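Local structure of probable hydrogenase maturation factor HypB (2HF9) at residues S148-P160 and V180-I194. The protein probably serves in nickel insertion into the metal centre of [NiFe] hydrogenases, a step that needs its low GTPase activity, and is a metal-binding homodimer. Sequence-based numbering, arbitrary orientation.
Sequences STTEGDDTIEKHP and VGADIKKMENDAKRI. With GSP (5'-guanosine-diphosphate-monothiophosphate), chain H.
Ile156 and Met187 meet at about a right angle where, in this P-loop GTPase domain of the SIMIBI class, the loop following strand 142-148 packs on helix 184-194. The inner side of the contact is tight and apolar. CD1 of Ile156 comes within 3.9 Å of Met187 CB and also reaches Ala191 CB, while its CG2 branch, anti to the backbone N, lies over the backbone of Ala191 and touches Ile194 CD1. Both Ile156 and Met187 also rest on Ile171 of strand 168-172, which ties the layer to the central sheet. Met187 bends at its last torsion (chi3 75°), bringing CE to 3.7 Å from Gly152 O, and its CG presses on Asp153 CB. Farther along, Ala182 CB and Val180 CG2 lie against Thr149 O, next to the nucleotide: Val180 O takes a weak bond from the ribose O3' of GSP.

Toward solvent the contact becomes polar and centres on one ammonium group. Lys186 NZ donates to Asp153 O and forms salt bridges with Asp154 OD1, Glu157 OE2 (2.8 Å) and Asp190 OD1, so a single cation bridges loop and helix and probably offsets the crowding of three carboxylates. Asp190 OD2 is held in turn by Arg193 NH2, and a water that donates to Asp153 O and Asp190 OD1 and accepts from Glu157 N joins loop and helix beside the lysine. At the start of the helix Asp183 caps the amide of Lys186, and its own N-H is directed at the anti lone pair of Asp153 OD2, with N and OD2 2.9 Å apart.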
loop_
_atom_site.group_PDB
_atom_site.type_symbol
_atom_site.label_atom_id
_atom_site.label_comp_id
_atom_site.label_asym_id
_atom_site.label_seq_id
_atom_site.Cartn_x
_atom_site.Cartn_y
_atom_site.Cartn_z
ATOM N N SER A 148 -7.445 4.853 -4.703
ATOM C CA SER A 148 -8.866 4.569 -4.764
ATOM C C SER A 148 -9.599 5.036 -3.520
ATOM O O SER A 148 -9.001 5.181 -2.448
ATOM C CB SER A 148 -9.108 3.084 -5.046
ATOM O OG SER A 148 -8.816 2.293 -3.914
ATOM N N THR A 149 -10.900 5.275 -3.675
ATOM C CA THR A 149 -11.734 5.794 -2.589
ATOM C C THR A 149 -11.684 4.909 -1.339
ATOM O O THR A 149 -11.781 5.408 -0.221
ATOM C CB THR A 149 -13.204 5.978 -3.037
ATOM O OG1 THR A 149 -13.772 4.704 -3.359
ATOM C CG2 THR A 149 -13.285 6.895 -4.265
ATOM N N THR A 150 -11.496 3.604 -1.542
ATOM C CA THR A 150 -11.553 2.626 -0.453
ATOM C C THR A 150 -10.354 2.660 0.500
ATOM O O THR A 150 -10.371 2.005 1.545
ATOM C CB THR A 150 -11.791 1.193 -0.973
ATOM O OG1 THR A 150 -10.735 0.807 -1.866
ATOM C CG2 THR A 150 -13.125 1.109 -1.692
ATOM N N GLU A 151 -9.327 3.421 0.131
ATOM C CA GLU A 151 -8.164 3.652 0.988
ATOM C C GLU A 151 -8.419 4.814 1.960
ATOM O O GLU A 151 -7.640 5.048 2.881
ATOM C CB GLU A 151 -6.926 3.930 0.130
ATOM C CG GLU A 151 -6.475 2.736 -0.723
ATOM C CD GLU A 151 -6.098 3.119 -2.150
ATOM O OE1 GLU A 151 -5.640 4.262 -2.377
ATOM O OE2 GLU A 151 -6.257 2.264 -3.049
ATOM N N GLY A 152 -9.519 5.534 1.747
ATOM C CA GLY A 152 -9.847 6.711 2.551
ATOM C C GLY A 152 -9.557 7.994 1.799
ATOM O O GLY A 152 -8.678 8.033 0.926
ATOM N N ASP A 153 -10.288 9.052 2.137
ATOM C CA ASP A 153 -10.154 10.320 1.419
ATOM C C ASP A 153 -9.018 11.232 1.914
ATOM O O ASP A 153 -8.903 12.371 1.461
ATOM C CB ASP A 153 -11.497 11.068 1.355
ATOM C CG ASP A 153 -12.043 11.437 2.722
ATOM O OD1 ASP A 153 -11.290 11.400 3.719
ATOM O OD2 ASP A 153 -13.241 11.773 2.790
ATOM N N ASP A 154 -8.189 10.729 2.832
ATOM C CA ASP A 154 -6.992 11.451 3.277
ATOM C C ASP A 154 -5.731 10.958 2.570
ATOM O O ASP A 154 -4.649 11.516 2.759
ATOM C CB ASP A 154 -6.809 11.335 4.795
ATOM C CG ASP A 154 -7.695 12.296 5.571
ATOM O OD1 ASP A 154 -7.944 13.419 5.085
ATOM O OD2 ASP A 154 -8.139 11.928 6.679
ATOM N N THR A 155 -5.891 9.924 1.749
ATOM C CA THR A 155 -4.785 9.225 1.090
ATOM C C THR A 155 -3.887 10.127 0.234
ATOM O O THR A 155 -2.661 9.969 0.229
ATOM C CB THR A 155 -5.329 8.036 0.263
ATOM O OG1 THR A 155 -5.994 7.128 1.150
ATOM C CG2 THR A 155 -4.210 7.296 -0.455
ATOM N N ILE A 156 -4.490 11.079 -0.474
ATOM C CA ILE A 156 -3.710 12.006 -1.297
ATOM C C ILE A 156 -2.911 12.992 -0.432
ATOM O O ILE A 156 -1.711 13.167 -0.645
ATOM C CB ILE A 156 -4.583 12.726 -2.358
ATOM C CG1 ILE A 156 -5.166 11.692 -3.331
ATOM C CG2 ILE A 156 -3.767 13.778 -3.114
ATOM C CD1 ILE A 156 -6.362 12.161 -4.124
ATOM N N GLU A 157 -3.553 13.601 0.562
ATOM C CA GLU A 157 -2.831 14.560 1.406
ATOM C C GLU A 157 -1.837 13.915 2.380
ATOM O O GLU A 157 -0.913 14.580 2.854
ATOM C CB GLU A 157 -3.758 15.588 2.076
ATOM C CG GLU A 157 -4.878 15.057 2.947
ATOM C CD GLU A 157 -5.671 16.187 3.602
ATOM O OE1 GLU A 157 -5.154 17.323 3.680
ATOM O OE2 GLU A 157 -6.810 15.942 4.042
ATOM N N LYS A 158 -2.014 12.615 2.635
ATOM C CA LYS A 158 -1.090 11.835 3.462
ATOM C C LYS A 158 0.177 11.404 2.726
ATOM O O LYS A 158 1.139 10.965 3.358
ATOM C CB LYS A 158 -1.781 10.588 4.015
ATOM C CG LYS A 158 -2.463 10.768 5.355
ATOM C CD LYS A 158 -3.294 9.529 5.682
ATOM C CE LYS A 158 -3.467 9.332 7.174
ATOM N NZ LYS A 158 -2.546 8.300 7.729
ATOM N N HIS A 159 0.174 11.501 1.397
ATOM C CA HIS A 159 1.334 11.088 0.601
ATOM C C HIS A 159 1.657 12.088 -0.516
ATOM O O HIS A 159 1.660 11.717 -1.693
ATOM C CB HIS A 159 1.121 9.681 0.017
ATOM C CG HIS A 159 0.691 8.661 1.027
ATOM N ND1 HIS A 159 1.585 7.854 1.696
ATOM C CD2 HIS A 159 -0.540 8.314 1.477
ATOM C CE1 HIS A 159 0.925 7.060 2.521
ATOM N NE2 HIS A 159 -0.365 7.318 2.408
ATOM N N PRO A 160 1.954 13.355 -0.152
ATOM C CA PRO A 160 2.145 14.388 -1.177
ATOM C C PRO A 160 3.392 14.169 -2.047
ATOM O O PRO A 160 3.410 14.596 -3.201
ATOM C CB PRO A 160 2.256 15.680 -0.360
ATOM C CG PRO A 160 2.757 15.243 0.976
ATOM C CD PRO A 160 2.142 13.895 1.211
ATOM N N VAL A 180 -17.581 3.787 1.885
ATOM C CA VAL A 180 -16.441 4.016 2.786
ATOM C C VAL A 180 -16.484 5.386 3.463
ATOM O O VAL A 180 -15.679 5.670 4.358
ATOM C CB VAL A 180 -15.067 3.872 2.059
ATOM C CG1 VAL A 180 -14.767 2.419 1.763
ATOM C CG2 VAL A 180 -15.026 4.708 0.783
ATOM N N GLY A 181 -17.412 6.232 3.027
ATOM C CA GLY A 181 -17.535 7.588 3.556
ATOM C C GLY A 181 -16.485 8.537 3.005
ATOM O O GLY A 181 -16.140 9.529 3.651
ATOM N N ALA A 182 -15.983 8.235 1.806
ATOM C CA ALA A 182 -14.956 9.055 1.159
ATOM C C ALA A 182 -15.571 10.200 0.363
ATOM O O ALA A 182 -16.545 10.009 -0.361
ATOM C CB ALA A 182 -14.074 8.197 0.261
ATOM N N ASP A 183 -14.988 11.388 0.507
ATOM C CA ASP A 183 -15.440 12.582 -0.201
ATOM C C ASP A 183 -14.579 12.740 -1.448
ATOM O O ASP A 183 -13.436 13.182 -1.357
ATOM C CB ASP A 183 -15.312 13.811 0.714
ATOM C CG ASP A 183 -15.901 15.088 0.102
ATOM O OD1 ASP A 183 -16.069 15.172 -1.133
ATOM O OD2 ASP A 183 -16.187 16.028 0.876
ATOM N N ILE A 184 -15.128 12.363 -2.603
ATOM C CA ILE A 184 -14.356 12.362 -3.856
ATOM C C ILE A 184 -14.004 13.772 -4.337
ATOM O O ILE A 184 -12.949 13.977 -4.936
ATOM C CB ILE A 184 -15.026 11.537 -4.999
ATOM C CG1 ILE A 184 -16.367 12.145 -5.437
ATOM C CG2 ILE A 184 -15.171 10.072 -4.591
ATOM C CD1 ILE A 184 -16.953 11.512 -6.694
ATOM N N LYS A 185 -14.885 14.733 -4.057
ATOM C CA LYS A 185 -14.640 16.137 -4.374
ATOM C C LYS A 185 -13.453 16.678 -3.578
ATOM O O LYS A 185 -12.633 17.420 -4.113
ATOM C CB LYS A 185 -15.894 16.987 -4.131
ATOM C CG LYS A 185 -17.056 16.660 -5.063
ATOM C CD LYS A 185 -18.076 17.797 -5.094
ATOM C CE LYS A 185 -19.135 17.584 -6.169
ATOM N NZ LYS A 185 -18.561 17.516 -7.545
ATOM N N LYS A 186 -13.365 16.292 -2.304
ATOM C CA LYS A 186 -12.203 16.605 -1.470
ATOM C C LYS A 186 -10.925 16.007 -2.058
ATOM O O LYS A 186 -9.914 16.696 -2.182
ATOM C CB LYS A 186 -12.400 16.104 -0.034
ATOM C CG LYS A 186 -11.187 16.326 0.875
ATOM C CD LYS A 186 -11.266 15.481 2.134
ATOM C CE LYS A 186 -10.017 15.639 2.995
ATOM N NZ LYS A 186 -8.809 14.992 2.401
ATOM N N MET A 187 -10.976 14.724 -2.418
ATOM C CA MET A 187 -9.802 14.035 -2.961
ATOM C C MET A 187 -9.329 14.690 -4.257
ATOM O O MET A 187 -8.133 14.883 -4.457
ATOM C CB MET A 187 -10.097 12.553 -3.192
ATOM C CG MET A 187 -10.413 11.789 -1.923
ATOM S SD MET A 187 -10.817 10.049 -2.212
ATOM C CE MET A 187 -9.196 9.353 -2.542
ATOM N N GLU A 188 -10.280 15.035 -5.123
ATOM C CA GLU A 188 -9.976 15.684 -6.396
ATOM C C GLU A 188 -9.289 17.036 -6.182
ATOM O O GLU A 188 -8.326 17.365 -6.882
ATOM C CB GLU A 188 -11.249 15.843 -7.226
ATOM C CG GLU A 188 -11.034 16.463 -8.597
ATOM C CD GLU A 188 -12.332 16.701 -9.342
ATOM O OE1 GLU A 188 -13.381 16.877 -8.680
ATOM O OE2 GLU A 188 -12.298 16.726 -10.591
ATOM N N ASN A 189 -9.787 17.803 -5.212
ATOM C CA ASN A 189 -9.163 19.074 -4.830
ATOM C C ASN A 189 -7.792 18.903 -4.186
ATOM O O ASN A 189 -6.874 19.677 -4.466
ATOM C CB ASN A 189 -10.090 19.890 -3.927
ATOM C CG ASN A 189 -11.141 20.632 -4.711
ATOM O OD1 ASN A 189 -10.840 21.250 -5.734
ATOM N ND2 ASN A 189 -12.379 20.571 -4.252
ATOM N N ASP A 190 -7.655 17.880 -3.339
ATOM C CA ASP A 190 -6.362 17.522 -2.753
ATOM C C ASP A 190 -5.313 17.307 -3.843
ATOM O O ASP A 190 -4.214 17.856 -3.767
ATOM C CB ASP A 190 -6.470 16.247 -1.902
ATOM C CG ASP A 190 -7.216 16.458 -0.586
ATOM O OD1 ASP A 190 -7.591 15.441 0.035
ATOM O OD2 ASP A 190 -7.422 17.615 -0.160
ATOM N N ALA A 191 -5.666 16.506 -4.851
ATOM C CA ALA A 191 -4.758 16.159 -5.944
ATOM C C ALA A 191 -4.361 17.382 -6.771
ATOM O O ALA A 191 -3.186 17.574 -7.071
ATOM C CB ALA A 191 -5.389 15.093 -6.835
ATOM N N LYS A 192 -5.350 18.198 -7.131
ATOM C CA LYS A 192 -5.116 19.414 -7.912
ATOM C C LYS A 192 -4.221 20.419 -7.173
ATOM O O LYS A 192 -3.362 21.058 -7.782
ATOM C CB LYS A 192 -6.440 20.083 -8.259
ATOM C CG LYS A 192 -7.253 19.407 -9.347
ATOM C CD LYS A 192 -8.572 20.147 -9.517
ATOM C CE LYS A 192 -9.396 19.598 -10.660
ATOM N NZ LYS A 192 -10.661 20.376 -10.807
ATOM N N ARG A 193 -4.438 20.545 -5.864
ATOM C CA ARG A 193 -3.712 21.506 -5.031
ATOM C C ARG A 193 -2.269 21.064 -4.799
ATOM O O ARG A 193 -1.352 21.876 -4.856
ATOM C CB ARG A 193 -4.432 21.714 -3.692
ATOM C CG ARG A 193 -3.707 22.634 -2.702
ATOM C CD ARG A 193 -4.452 22.758 -1.373
ATOM N NE ARG A 193 -4.538 21.491 -0.645
ATOM C CZ ARG A 193 -5.640 20.750 -0.545
ATOM N NH1 ARG A 193 -6.769 21.130 -1.132
ATOM N NH2 ARG A 193 -5.611 19.621 0.144
ATOM N N ILE A 194 -2.079 19.775 -4.541
ATOM C CA ILE A 194 -0.749 19.228 -4.266
ATOM C C ILE A 194 0.101 19.150 -5.539
ATOM O O ILE A 194 1.306 19.404 -5.502
ATOM C CB ILE A 194 -0.846 17.872 -3.523
ATOM C CG1 ILE A 194 -1.398 18.102 -2.110
ATOM C CG2 ILE A 194 0.514 17.177 -3.451
ATOM C CD1 ILE A 194 -1.933 16.857 -1.414
HETATM P PG GSP H . -3.543 4.563 6.617
HETATM O O3B GSP H . -5.022 3.927 6.617
HETATM S S1G GSP H . -2.398 3.505 5.882
HETATM O O2G GSP H . -3.667 5.885 5.834
HETATM O O3G GSP H . -3.129 4.862 8.064
HETATM P PB GSP H . -5.623 2.955 7.754
HETATM O O1B GSP H . -5.170 1.578 7.470
HETATM O O2B GSP H . -5.336 3.406 9.128
HETATM P PA GSP H . -8.331 3.925 8.063
HETATM O O1A GSP H . -8.669 3.492 9.434
HETATM O O2A GSP H . -7.975 5.364 7.997
HETATM O O3A GSP H . -7.202 2.976 7.423
HETATM O "O5'" GSP H . -9.568 3.580 7.095
HETATM C "C5'" GSP H . -9.550 3.949 5.730
HETATM C "C4'" GSP H . -10.988 4.103 5.243
HETATM O "O4'" GSP H . -11.632 2.838 5.233
HETATM C "C3'" GSP H . -11.808 4.995 6.162
HETATM O "O3'" GSP H . -12.613 5.810 5.344
HETATM C "C2'" GSP H . -12.670 4.037 6.959
HETATM O "O2'" GSP H . -13.905 4.617 7.293
HETATM C "C1'" GSP H . -12.832 2.883 5.986
HETATM N N9 GSP H . -13.062 1.563 6.599
HETATM C C8 GSP H . -12.265 0.882 7.488
HETATM N N7 GSP H . -12.856 -0.307 7.753
HETATM C C5 GSP H . -14.003 -0.399 7.041
HETATM C C6 GSP H . -14.984 -1.385 6.925
HETATM O O6 GSP H . -14.904 -2.432 7.559
HETATM N N1 GSP H . -16.063 -1.177 6.087
HETATM C C2 GSP H . -16.172 -0.001 5.368
HETATM N N2 GSP H . -17.207 0.203 4.564
HETATM N N3 GSP H . -15.197 0.970 5.486
HETATM C C4 GSP H . -14.133 0.772 6.305
HETATM O O HOH W 1 -6.597 12.977 0.233
#